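Local coordinates for uncharacterized protein (Escherichia coli O157:H7, PDB 4ZV9) that is of unknown function but, as a dienelactone hydrolase relative of alpha/beta-hydrolase fold, probably hydrolyses an ester-like substrate, at residues A[58-61]-A[62-65]; A[82-85]-A[86-90]; A[188-191]-A[192-196]; A[217-220]-A[221-224]. All blocks are in the same frame, centred on the assembly; numbering follows the deposited sequence.

In the fold
All four interactions are local, each formed within one short run of chain. Interaction 1 is the buried one, in the middle of helix 56-67, and there an aspartate is shared by two arginines. Interactions 2 and 4 both start helices, 88-97 and 220-237, with an Asn or Asp cap, the former at the surface and the latter partly buried. Interaction 3 instead ends helix 184-193, about 31 Å from interaction 1 between centres and on the other side of the chain's centre, and relies mainly on backbone carbonyls. Asn-2 ties interactions 1 and 4 together, its side chain bonding to Arg-64 and Asp-224, while Asn-55 bonds to Asp-88 of interaction 2 and weakly to Ile-58 of interaction 1.

Interaction 1: residues A[58-61]-A[62-65]; sequences IEDV and ARRV
Asp-60 is shared by Arg-63 and Arg-64, one turn further along the same helix. Its CB already lies 3.7 Å from Arg-63 NH2, whose guanidinium has one face over the Asp-60 CA. CG is anti to the backbone N (chi1 -167°), which brings the carboxylate end back to both arginines. OD1 meets Arg-63 NH2 at 3.0 Å, a salt bridge whose hydrogen bond is weak because it is bent. OD2 takes two bonds from Arg-64: NH2, at 2.8 Å, meets its anti lone pair, while NE, at 2.9 Å, comes from above the carboxylate plane. OD2 itself lies in the guanidinium plane.

The helix is 56-67, the crossover of the beta-alpha-beta unit that joins strands 42-48 and 71-75 in this alpha/beta-hydrolase fold. A short, forked acid suits a buried site where two long cations converge; Asp-213 is a second salt-bridge partner of Arg-64 NH2. Val-61 CG2 covers a face of the Arg-64 guanidinium, 4.3 Å from CZ, giving the flat cation an apolar lid. Arg-63 NE donates to Val-5 O, and Asp-60 OD1 accepts from Val-5 N. Glu-59 OE2 bonds to Tyr-16, while its OE1 takes a water that in turn accepts from Arg-63 NH1.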
ATOM      1  N   ILE A  58       7.647  -3.707   5.851  1.00 21.80           N
ATOM      2  CA  ILE A  58       7.060  -2.628   5.056  1.00 21.47           C
ATOM      3  C   ILE A  58       8.115  -1.615   4.602  1.00 21.67           C
ATOM      4  O   ILE A  58       8.056  -1.098   3.481  1.00 21.85           O
ATOM      5  CB  ILE A  58       5.923  -1.922   5.817  1.00 21.98           C
ATOM      6  CG1 ILE A  58       4.802  -2.921   6.099  1.00 23.14           C
ATOM      7  CG2 ILE A  58       5.412  -0.726   5.016  1.00 20.57           C
ATOM      8  CD1 ILE A  58       4.105  -3.462   4.847  1.00 23.09           C
ATOM      9  N   GLU A  59       9.072  -1.310   5.467  1.00 20.72           N
ATOM     10  CA  GLU A  59      10.162  -0.412   5.074  1.00 22.66           C
ATOM     11  C   GLU A  59      10.937  -1.012   3.899  1.00 21.20           C
ATOM     12  O   GLU A  59      11.319  -0.305   2.954  1.00 21.28           O
ATOM     13  CB  GLU A  59      11.080  -0.098   6.265  1.00 22.34           C
ATOM     14  CG  GLU A  59      10.391   0.773   7.305  1.00 24.90           C
ATOM     15  CD  GLU A  59      11.313   1.183   8.457  1.00 26.57           C
ATOM     16  OE1 GLU A  59      12.255   0.437   8.738  1.00 27.28           O
ATOM     17  OE2 GLU A  59      11.062   2.230   9.081  1.00 25.20           O
ATOM     18  N   ASP A  60      11.166  -2.322   3.941  1.00 23.93           N
ATOM     19  CA  ASP A  60      11.838  -2.991   2.827  1.00 22.41           C
ATOM     20  C   ASP A  60      10.987  -2.862   1.549  1.00 22.41           C
ATOM     21  O   ASP A  60      11.517  -2.602   0.477  1.00 20.49           O
ATOM     22  CB  ASP A  60      12.090  -4.455   3.137  1.00 24.99           C
ATOM     23  CG  ASP A  60      13.055  -5.088   2.156  1.00 32.11           C
ATOM     24  OD1 ASP A  60      14.204  -4.597   2.039  1.00 39.54           O
ATOM     25  OD2 ASP A  60      12.700  -6.097   1.549  1.00 37.40           O
ATOM     26  N   VAL A  61       9.672  -3.042   1.666  1.00 22.04           N
ATOM     27  CA  VAL A  61       8.806  -2.933   0.493  1.00 24.05           C
ATOM     28  C   VAL A  61       8.930  -1.536  -0.124  1.00 21.60           C
ATOM     29  O   VAL A  61       8.980  -1.399  -1.346  1.00 21.57           O
ATOM     30  CB  VAL A  61       7.347  -3.290   0.823  1.00 24.67           C
ATOM     31  CG1 VAL A  61       6.428  -2.963  -0.349  1.00 25.73           C
ATOM     32  CG2 VAL A  61       7.255  -4.764   1.171  1.00 24.74           C
ATOM     33  N   ALA A  62       8.998  -0.513   0.725  1.00 20.10           N
ATOM     34  CA  ALA A  62       9.171   0.852   0.245  1.00 18.59           C
ATOM     35  C   ALA A  62      10.457   0.967  -0.562  1.00 19.43           C
ATOM     36  O   ALA A  62      10.473   1.596  -1.632  1.00 21.41           O
ATOM     37  CB  ALA A  62       9.134   1.836   1.388  1.00 19.19           C
ATOM     38  N   ARG A  63      11.525   0.350  -0.083  1.00 18.48           N
ATOM     39  CA  ARG A  63      12.778   0.345  -0.819  1.00 20.64           C
ATOM     40  C   ARG A  63      12.661  -0.420  -2.149  1.00 22.43           C
ATOM     41  O   ARG A  63      13.228   0.011  -3.154  1.00 20.70           O
ATOM     42  CB  ARG A  63      13.920  -0.204   0.025  1.00 22.92           C
ATOM     43  CG  ARG A  63      14.270   0.668   1.223  1.00 21.70           C
ATOM     44  CD  ARG A  63      15.575   0.228   1.885  1.00 22.45           C
ATOM     45  NE  ARG A  63      15.503  -1.101   2.482  1.00 23.04           N
ATOM     46  CZ  ARG A  63      15.112  -1.366   3.721  1.00 22.24           C
ATOM     47  NH1 ARG A  63      14.688  -0.403   4.541  1.00 23.31           N
ATOM     48  NH2 ARG A  63      15.114  -2.619   4.148  1.00 23.67           N
ATOM     49  N   ARG A  64      11.892  -1.507  -2.176  1.00 21.98           N
ATOM     50  CA  ARG A  64      11.665  -2.250  -3.437  1.00 23.71           C
ATOM     51  C   ARG A  64      10.944  -1.373  -4.467  1.00 23.20           C
ATOM     52  O   ARG A  64      11.245  -1.433  -5.650  1.00 26.57           O
ATOM     53  CB  ARG A  64      10.852  -3.512  -3.213  1.00 23.39           C
ATOM     54  CG  ARG A  64      11.490  -4.488  -2.231  1.00 25.42           C
ATOM     55  CD  ARG A  64      10.600  -5.698  -2.000  1.00 26.50           C
ATOM     56  NE  ARG A  64      10.904  -6.325  -0.727  1.00 27.19           N
ATOM     57  CZ  ARG A  64      10.305  -7.403  -0.251  1.00 29.94           C
ATOM     58  NH1 ARG A  64       9.386  -8.040  -0.976  1.00 29.64           N
ATOM     59  NH2 ARG A  64      10.655  -7.865   0.951  1.00 29.99           N
ATOM     60  N   VAL A  65       9.997  -0.568  -4.003  1.00 21.66           N
ATOM     61  CA  VAL A  65       9.302   0.360  -4.868  1.00 23.40           C
ATOM     62  C   VAL A  65      10.262   1.393  -5.459  1.00 23.17           C
ATOM     63  O   VAL A  65      10.190   1.714  -6.654  1.00 22.77           O
ATOM     64  CB  VAL A  65       8.141   1.063  -4.126  1.00 22.18           C
ATOM     65  CG1 VAL A  65       7.527   2.156  -4.987  1.00 21.46           C
ATOM     66  CG2 VAL A  65       7.080   0.033  -3.745  1.00 22.42           C
TER
HETATM   67  O   HOH W   1      14.586  -0.231   7.526  1.00 29.85           O

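Interaction 2: residues A[82-85]-A[86-90]; sequences GGYP and GNDDK
Gly-86 passes over one face of the Tyr-84 ring, its N 3.4 Å from Tyr-84 CD2. A glycine suits this place because its positive phi (109°) would drive a CB into the carbonyl oxygen of Pro-85.

Asn-87 comes next as the N-cap of the helix. Its CG sits between the backbone N and the carbonyl carbon (chi1 64°), which turns OD1 back over the first turn to accept from Lys-90 N at 2.9 Å. The bond is nearly straight at hydrogen (162°), though the donor stands above the amide's carbonyl plane. Asparagine is a good cap here, since its short side chain can stand in for the carbonyl that a preceding turn would have supplied.

Asp-88, the first helical residue, takes the Tyr-84 hydroxyl on OD1 at 2.6 Å, on the anti side and somewhat out of the carboxylate plane; ring and carboxylate are almost perpendicular. A negative group is probably welcome at this end of a helix, and Arg-52 pairs with its OD2 while Asn-55 donates to OD1. Lys-90 offers its aliphatic part instead: CB and CG lie on the proline, with Lys-90 CG 3.6 Å from Pro-85 CG, before a bend at chi2 leads the amine away.

The turn thus delivers the loop after strand 71-75 into helix 88-97, with Tyr-84 also against Asn-55, just ahead of helix 56-67.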
ATOM      1  N   GLY A  82       3.813   6.443  19.928  1.00 34.21           N
ATOM      2  CA  GLY A  82       5.237   6.133  20.049  1.00 33.17           C
ATOM      3  C   GLY A  82       5.951   5.441  18.896  1.00 30.13           C
ATOM      4  O   GLY A  82       7.146   5.155  19.000  1.00 29.91           O
ATOM      5  N   GLY A  83       5.232   5.096  17.838  1.00 28.28           N
ATOM      6  CA  GLY A  83       5.837   4.410  16.694  1.00 26.23           C
ATOM      7  C   GLY A  83       5.880   2.905  16.835  1.00 25.21           C
ATOM      8  O   GLY A  83       5.557   2.367  17.903  1.00 24.24           O
ATOM      9  N   TYR A  84       6.339   2.222  15.782  1.00 21.76           N
ATOM     10  CA  TYR A  84       6.522   0.795  15.857  1.00 25.82           C
ATOM     11  C   TYR A  84       7.323   0.461  17.144  1.00 26.02           C
ATOM     12  O   TYR A  84       8.450   0.932  17.334  1.00 27.86           O
ATOM     13  CB  TYR A  84       7.233   0.245  14.620  1.00 24.92           C
ATOM     14  CG  TYR A  84       7.378  -1.253  14.639  1.00 26.04           C
ATOM     15  CD1 TYR A  84       6.264  -2.062  14.468  1.00 28.88           C
ATOM     16  CD2 TYR A  84       8.628  -1.865  14.823  1.00 22.88           C
ATOM     17  CE1 TYR A  84       6.362  -3.431  14.531  1.00 25.68           C
ATOM     18  CE2 TYR A  84       8.745  -3.239  14.849  1.00 24.07           C
ATOM     19  CZ  TYR A  84       7.596  -4.019  14.713  1.00 25.67           C
ATOM     20  OH  TYR A  84       7.683  -5.388  14.729  1.00 25.91           O
ATOM     21  N   PRO A  85       6.742  -0.364  18.043  1.00 26.25           N
ATOM     22  CA  PRO A  85       7.390  -0.650  19.326  1.00 24.98           C
ATOM     23  C   PRO A  85       8.501  -1.698  19.324  1.00 23.08           C
ATOM     24  O   PRO A  85       9.066  -1.972  20.374  1.00 24.91           O
ATOM     25  CB  PRO A  85       6.226  -1.133  20.194  1.00 26.88           C
ATOM     26  CG  PRO A  85       5.328  -1.824  19.214  1.00 28.47           C
ATOM     27  CD  PRO A  85       5.434  -1.042  17.940  1.00 27.51           C
ATOM     28  N   GLY A  86       8.805  -2.285  18.177  1.00 23.04           N
ATOM     29  CA  GLY A  86       9.894  -3.243  18.054  1.00 26.44           C
ATOM     30  C   GLY A  86       9.473  -4.679  17.833  1.00 25.51           C
ATOM     31  O   GLY A  86      10.312  -5.525  17.463  1.00 24.68           O
ATOM     32  N   ASN A  87       8.208  -4.974  18.126  1.00 26.97           N
ATOM     33  CA  ASN A  87       7.656  -6.304  17.885  1.00 27.89           C
ATOM     34  C   ASN A  87       6.218  -6.216  17.387  1.00 30.73           C
ATOM     35  O   ASN A  87       5.471  -5.308  17.760  1.00 26.28           O
ATOM     36  CB  ASN A  87       7.738  -7.204  19.118  1.00 29.22           C
ATOM     37  CG  ASN A  87       6.914  -6.686  20.262  1.00 30.47           C
ATOM     38  OD1 ASN A  87       5.765  -7.090  20.427  1.00 31.02           O
ATOM     39  ND2 ASN A  87       7.497  -5.796  21.084  1.00 31.36           N
ATOM     40  N   ASP A  88       5.845  -7.200  16.579  1.00 28.99           N
ATOM     41  CA  ASP A  88       4.539  -7.215  15.951  1.00 32.98           C
ATOM     42  C   ASP A  88       3.359  -7.379  16.916  1.00 33.44           C
ATOM     43  O   ASP A  88       2.304  -6.801  16.679  1.00 31.82           O
ATOM     44  CB  ASP A  88       4.503  -8.282  14.854  1.00 32.52           C
ATOM     45  CG  ASP A  88       5.190  -7.830  13.565  1.00 32.15           C
ATOM     46  OD1 ASP A  88       5.802  -6.736  13.516  1.00 28.75           O
ATOM     47  OD2 ASP A  88       5.126  -8.604  12.591  1.00 31.08           O
ATOM     48  N   ASP A  89       3.530  -8.144  17.995  1.00 32.88           N
ATOM     49  CA  ASP A  89       2.445  -8.318  18.973  1.00 35.55           C
ATOM     50  C   ASP A  89       2.046  -6.981  19.607  1.00 34.51           C
ATOM     51  O   ASP A  89       0.861  -6.660  19.726  1.00 33.18           O
ATOM     52  CB  ASP A  89       2.849  -9.302  20.085  1.00 43.06           C
ATOM     53  CG  ASP A  89       2.861 -10.759  19.625  1.00 47.15           C
ATOM     54  OD1 ASP A  89       2.198 -11.086  18.615  1.00 49.81           O
ATOM     55  OD2 ASP A  89       3.502 -11.593  20.307  1.00 52.98           O
ATOM     56  N   LYS A  90       3.035  -6.213  20.058  1.00 32.27           N
ATOM     57  CA  LYS A  90       2.750  -4.926  20.667  1.00 32.63           C
ATOM     58  C   LYS A  90       2.238  -3.968  19.587  1.00 32.05           C
ATOM     59  O   LYS A  90       1.341  -3.165  19.848  1.00 29.94           O
ATOM     60  CB  LYS A  90       3.986  -4.361  21.358  1.00 36.28           C
ATOM     61  CG  LYS A  90       3.737  -3.082  22.137  1.00 36.11           C
ATOM     62  CD  LYS A  90       2.798  -3.310  23.299  1.00 45.18           C
ATOM     63  CE  LYS A  90       2.632  -2.041  24.115  1.00 52.22           C
ATOM     64  NZ  LYS A  90       1.805  -2.282  25.328  1.00 59.09           N
TER

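Interaction 3: residues A[188-191]-A[192-196]; sequences EAAL and KANNK
Leu-191 and Lys-196 meet where the helix ends, and this is the tight side of the contact. Leu-191 O receives Lys-196 N at 2.9 Å in an almost straight bond (174° at hydrogen), and Asn-195 N returns to Lys-192 O at 3.1 Å. These two bonds make a Schellman motif, with Asn-195 at the C' position; asparagine suits it because it tolerates positive phi (51°) better than most residues. The reversal lays Lys-196 CB on Leu-191 CD2, 3.8 Å apart, a methyl-to-methylene touch that accompanies the turn.

Just before it, Asn-194 grips one carbonyl twice. Its N and its ND2 reach Ala-190 O from opposite faces of the carbonyl plane, ND2 at 2.8 Å, so the side-chain amide gives the last turn an extra donor.

The outer side is looser. Glu-188 and Lys-192 lie side by side, both extended and pointing the same way, yet Glu-188 OE2 is 4.3 Å from Lys-192 NZ, beyond a salt bridge; its nearer partner is the hydroxyl of Tyr-198. Lys-192 is exposed, a usual place for a charged end, and its side chain touches Tyr-198.

Facing inward, Ala-190 and Leu-191 pack on Val-162, and Lys-196 NZ donates to Ile-165 O and Ala-163 O. Helix 184-193 so turns within a few residues into strand 198-203, whose Tyr-198 Leu-191 also touches.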
ATOM      1  N   GLU A 188     -16.506  -7.829  -7.091  1.00 48.89           N
ATOM      2  CA  GLU A 188     -16.293  -8.065  -8.510  1.00 51.72           C
ATOM      3  C   GLU A 188     -17.542  -7.760  -9.321  1.00 52.04           C
ATOM      4  O   GLU A 188     -17.454  -7.151 -10.391  1.00 51.08           O
ATOM      5  CB  GLU A 188     -15.820  -9.490  -8.804  1.00 55.11           C
ATOM      6  CG  GLU A 188     -15.397  -9.627 -10.256  1.00 58.32           C
ATOM      7  CD  GLU A 188     -14.657 -10.903 -10.584  1.00 65.21           C
ATOM      8  OE1 GLU A 188     -14.877 -11.926  -9.901  1.00 73.16           O
ATOM      9  OE2 GLU A 188     -13.911 -10.893 -11.595  1.00 71.57           O
ATOM     10  N   ALA A 189     -18.699  -8.193  -8.831  1.00 55.74           N
ATOM     11  CA  ALA A 189     -19.953  -7.967  -9.550  1.00 57.71           C
ATOM     12  C   ALA A 189     -20.216  -6.471  -9.714  1.00 57.48           C
ATOM     13  O   ALA A 189     -20.667  -6.032 -10.777  1.00 57.35           O
ATOM     14  CB  ALA A 189     -21.119  -8.651  -8.842  1.00 59.66           C
ATOM     15  N   ALA A 190     -19.908  -5.685  -8.680  1.00 54.06           N
ATOM     16  CA  ALA A 190     -20.100  -4.228  -8.754  1.00 51.60           C
ATOM     17  C   ALA A 190     -19.091  -3.576  -9.704  1.00 50.19           C
ATOM     18  O   ALA A 190     -19.427  -2.627 -10.423  1.00 49.91           O
ATOM     19  CB  ALA A 190     -20.012  -3.611  -7.378  1.00 51.99           C
ATOM     20  N   LEU A 191     -17.858  -4.080  -9.709  1.00 47.70           N
ATOM     21  CA  LEU A 191     -16.837  -3.560 -10.617  1.00 46.70           C
ATOM     22  C   LEU A 191     -17.278  -3.788 -12.069  1.00 49.62           C
ATOM     23  O   LEU A 191     -17.229  -2.870 -12.890  1.00 48.62           O
ATOM     24  CB  LEU A 191     -15.474  -4.212 -10.351  1.00 43.40           C
ATOM     25  CG  LEU A 191     -14.776  -3.790  -9.050  1.00 41.29           C
ATOM     26  CD1 LEU A 191     -13.616  -4.723  -8.754  1.00 39.70           C
ATOM     27  CD2 LEU A 191     -14.313  -2.344  -9.107  1.00 39.73           C
ATOM     28  N   LYS A 192     -17.739  -5.003 -12.365  1.00 53.28           N
ATOM     29  CA  LYS A 192     -18.204  -5.337 -13.707  1.00 53.84           C
ATOM     30  C   LYS A 192     -19.448  -4.552 -14.082  1.00 56.34           C
ATOM     31  O   LYS A 192     -19.535  -4.023 -15.189  1.00 54.78           O
ATOM     32  CB  LYS A 192     -18.497  -6.827 -13.829  1.00 57.69           C
ATOM     33  CG  LYS A 192     -17.282  -7.723 -13.786  1.00 58.68           C
ATOM     34  CD  LYS A 192     -17.670  -9.146 -14.128  1.00 66.86           C
ATOM     35  CE  LYS A 192     -16.446 -10.037 -14.227  1.00 73.49           C
ATOM     36  NZ  LYS A 192     -16.763 -11.350 -14.842  1.00 81.54           N
ATOM     37  N   ALA A 193     -20.409  -4.465 -13.163  1.00 57.96           N
ATOM     38  CA  ALA A 193     -21.653  -3.728 -13.428  1.00 58.77           C
ATOM     39  C   ALA A 193     -21.397  -2.247 -13.720  1.00 56.23           C
ATOM     40  O   ALA A 193     -22.172  -1.610 -14.427  1.00 52.89           O
ATOM     41  CB  ALA A 193     -22.622  -3.874 -12.266  1.00 61.16           C
ATOM     42  N   ASN A 194     -20.302  -1.710 -13.190  1.00 55.31           N
ATOM     43  CA  ASN A 194     -19.935  -0.313 -13.406  1.00 54.69           C
ATOM     44  C   ASN A 194     -18.769  -0.111 -14.378  1.00 53.04           C
ATOM     45  O   ASN A 194     -18.186   0.979 -14.443  1.00 53.32           O
ATOM     46  CB  ASN A 194     -19.632   0.336 -12.068  1.00 55.34           C
ATOM     47  CG  ASN A 194     -20.871   0.519 -11.227  1.00 55.53           C
ATOM     48  OD1 ASN A 194     -21.661   1.426 -11.477  1.00 60.24           O
ATOM     49  ND2 ASN A 194     -21.059  -0.346 -10.236  1.00 55.58           N
ATOM     50  N   ASN A 195     -18.464  -1.148 -15.159  1.00 53.67           N
ATOM     51  CA  ASN A 195     -17.422  -1.088 -16.194  1.00 54.26           C
ATOM     52  C   ASN A 195     -16.083  -0.554 -15.711  1.00 50.06           C
ATOM     53  O   ASN A 195     -15.434   0.221 -16.407  1.00 45.56           O
ATOM     54  CB  ASN A 195     -17.925  -0.252 -17.375  1.00 56.71           C
ATOM     55  CG  ASN A 195     -19.177  -0.833 -17.999  1.00 63.37           C
ATOM     56  OD1 ASN A 195     -19.582  -1.939 -17.678  1.00 70.06           O
ATOM     57  ND2 ASN A 195     -19.783  -0.096 -18.909  1.00 71.09           N
ATOM     58  N   LYS A 196     -15.666  -0.994 -14.529  1.00 47.49           N
ATOM     59  CA  LYS A 196     -14.408  -0.540 -13.948  1.00 46.29           C
ATOM     60  C   LYS A 196     -13.229  -1.374 -14.425  1.00 43.77           C
ATOM     61  O   LYS A 196     -13.379  -2.552 -14.740  1.00 44.02           O
ATOM     62  CB  LYS A 196     -14.485  -0.573 -12.423  1.00 46.59           C
ATOM     63  CG  LYS A 196     -15.595   0.296 -11.845  1.00 44.59           C
ATOM     64  CD  LYS A 196     -15.442   1.758 -12.246  1.00 42.30           C
ATOM     65  CE  LYS A 196     -16.533   2.612 -11.630  1.00 41.41           C
ATOM     66  NZ  LYS A 196     -16.405   4.045 -12.018  1.00 40.29           N
TER

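Interaction 4: residues A[217-220]-A[221-224]; sequences RYDK and SAAD
Asp-219 is in an extended conformation (phi -133°, psi 109°) just before the chain coils, and its O accepts the first regular helical bond, from Ala-223 N at 2.9 Å. It is the N-cap of helix 220-237, the C-terminal helix of this alpha/beta-hydrolase fold. The side chain completes the cap: with CG anti to the backbone N, OD2 is brought round to Ala-222 N at 2.9 Å, using its anti lone pair in a nearly straight bond. Aspartate suits the place doubly, as a short acceptor for an amide with no preceding turn to serve it and as a negative charge that the helix start probably stabilises. Ala-222 CB lies 3.4 Å from that same OD2.

Ahead of the cap, Tyr-218 turns its ring back toward the helix, and its CE1 meets Ala-223 CB at 3.7 Å, an oblique apolar touch. Lys-220 N lies over one face of the ring, toward its rim. The short methyl of Ala-223 lets the ring come close to the helix backbone, and this residue also touches Asn-2.

On the outer side, Lys-220 and Asp-224 are one turn apart, the usual spacing for a pair of opposite charges along a helix. Asn-2 ND2 holds Asp-224 OD1, leaving the other oxygen turned to the lysine. The Lys-220 chain runs extended until its last torsion, where it bends (chi4 -65°) and brings NZ to 3.0 Å from Asp-224 OD2, nearly in line with the C-O bond.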
ATOM      1  N   ARG A 217       3.752 -17.553   6.799  0.50 41.49           N
ATOM      2  CA  ARG A 217       2.786 -17.602   5.703  0.50 43.68           C
ATOM      3  C   ARG A 217       3.433 -17.202   4.365  0.50 39.94           C
ATOM      4  O   ARG A 217       2.809 -17.288   3.306  0.50 40.38           O
ATOM      5  CB  ARG A 217       1.568 -16.710   6.031  0.50 46.34           C
ATOM      6  CG  ARG A 217       0.842 -17.082   7.339  0.50 50.49           C
ATOM      7  CD  ARG A 217       0.020 -15.993   8.022  0.50 50.67           C
ATOM      8  NE  ARG A 217       0.810 -14.898   8.588  0.50 52.31           N
ATOM      9  CZ  ARG A 217       1.471 -14.956   9.740  0.50 50.24           C
ATOM     10  NH1 ARG A 217       2.133 -13.901  10.170  0.50 49.72           N
ATOM     11  NH2 ARG A 217       1.489 -16.070  10.455  0.50 52.54           N
ATOM     12  N   TYR A 218       4.691 -16.768   4.409  1.00 37.36           N
ATOM     13  CA  TYR A 218       5.410 -16.378   3.210  1.00 35.49           C
ATOM     14  C   TYR A 218       5.440 -17.507   2.184  1.00 36.49           C
ATOM     15  O   TYR A 218       5.680 -18.655   2.536  1.00 31.90           O
ATOM     16  CB  TYR A 218       6.845 -16.036   3.572  1.00 35.51           C
ATOM     17  CG  TYR A 218       7.720 -15.706   2.387  1.00 36.50           C
ATOM     18  CD1 TYR A 218       7.387 -14.666   1.518  1.00 37.08           C
ATOM     19  CD2 TYR A 218       8.909 -16.412   2.155  1.00 37.98           C
ATOM     20  CE1 TYR A 218       8.203 -14.345   0.442  1.00 37.09           C
ATOM     21  CE2 TYR A 218       9.727 -16.099   1.084  1.00 36.60           C
ATOM     22  CZ  TYR A 218       9.365 -15.078   0.227  1.00 39.24           C
ATOM     23  OH  TYR A 218      10.188 -14.766  -0.822  1.00 39.02           O
ATOM     24  N   ASP A 219       5.162 -17.172   0.929  1.00 36.32           N
ATOM     25  CA  ASP A 219       5.321 -18.118  -0.178  1.00 39.03           C
ATOM     26  C   ASP A 219       6.063 -17.386  -1.288  1.00 39.71           C
ATOM     27  O   ASP A 219       5.498 -16.500  -1.936  1.00 36.48           O
ATOM     28  CB  ASP A 219       3.991 -18.632  -0.701  1.00 40.82           C
ATOM     29  CG  ASP A 219       4.176 -19.674  -1.783  1.00 43.76           C
ATOM     30  OD1 ASP A 219       4.361 -20.851  -1.427  1.00 47.29           O
ATOM     31  OD2 ASP A 219       4.142 -19.332  -2.983  1.00 42.48           O
ATOM     32  N   LYS A 220       7.316 -17.764  -1.516  1.00 41.28           N
ATOM     33  CA  LYS A 220       8.152 -17.071  -2.488  1.00 42.84           C
ATOM     34  C   LYS A 220       7.558 -17.004  -3.890  1.00 42.25           C
ATOM     35  O   LYS A 220       7.551 -15.947  -4.509  1.00 38.80           O
ATOM     36  CB  LYS A 220       9.530 -17.710  -2.546  1.00 49.25           C
ATOM     37  CG  LYS A 220      10.469 -17.016  -3.507  1.00 53.92           C
ATOM     38  CD  LYS A 220      11.861 -17.562  -3.354  1.00 57.99           C
ATOM     39  CE  LYS A 220      12.766 -16.798  -4.244  1.00 60.96           C
ATOM     40  NZ  LYS A 220      12.364 -17.052  -5.623  1.00 66.96           N
ATOM     41  N   SER A 221       7.060 -18.128  -4.385  1.00 40.83           N
ATOM     42  CA  SER A 221       6.513 -18.189  -5.734  1.00 42.82           C
ATOM     43  C   SER A 221       5.331 -17.222  -5.931  1.00 41.32           C
ATOM     44  O   SER A 221       5.290 -16.468  -6.907  1.00 40.60           O
ATOM     45  CB  SER A 221       6.103 -19.628  -6.049  1.00 45.58           C
ATOM     46  OG  SER A 221       5.757 -19.736  -7.409  1.00 50.65           O
ATOM     47  N   ALA A 222       4.385 -17.232  -4.997  1.00 40.62           N
ATOM     48  CA  ALA A 222       3.232 -16.347  -5.086  1.00 41.38           C
ATOM     49  C   ALA A 222       3.659 -14.892  -4.872  1.00 39.51           C
ATOM     50  O   ALA A 222       3.193 -13.995  -5.568  1.00 39.06           O
ATOM     51  CB  ALA A 222       2.175 -16.751  -4.071  1.00 42.06           C
ATOM     52  N   ALA A 223       4.548 -14.667  -3.910  1.00 37.86           N
ATOM     53  CA  ALA A 223       5.028 -13.314  -3.590  1.00 35.70           C
ATOM     54  C   ALA A 223       5.681 -12.671  -4.800  1.00 35.88           C
ATOM     55  O   ALA A 223       5.352 -11.542  -5.166  1.00 35.46           O
ATOM     56  CB  ALA A 223       6.026 -13.366  -2.436  1.00 32.77           C
ATOM     57  N   ASP A 224       6.606 -13.402  -5.421  1.00 38.23           N
ATOM     58  CA  ASP A 224       7.342 -12.905  -6.586  1.00 37.38           C
ATOM     59  C   ASP A 224       6.422 -12.641  -7.764  1.00 37.50           C
ATOM     60  O   ASP A 224       6.566 -11.621  -8.432  1.00 36.79           O
ATOM     61  CB  ASP A 224       8.460 -13.872  -6.997  1.00 40.17           C
ATOM     62  CG  ASP A 224       9.611 -13.904  -5.999  1.00 40.22           C
ATOM     63  OD1 ASP A 224       9.655 -13.061  -5.088  1.00 37.15           O
ATOM     64  OD2 ASP A 224      10.490 -14.768  -6.136  1.00 43.22           O
TER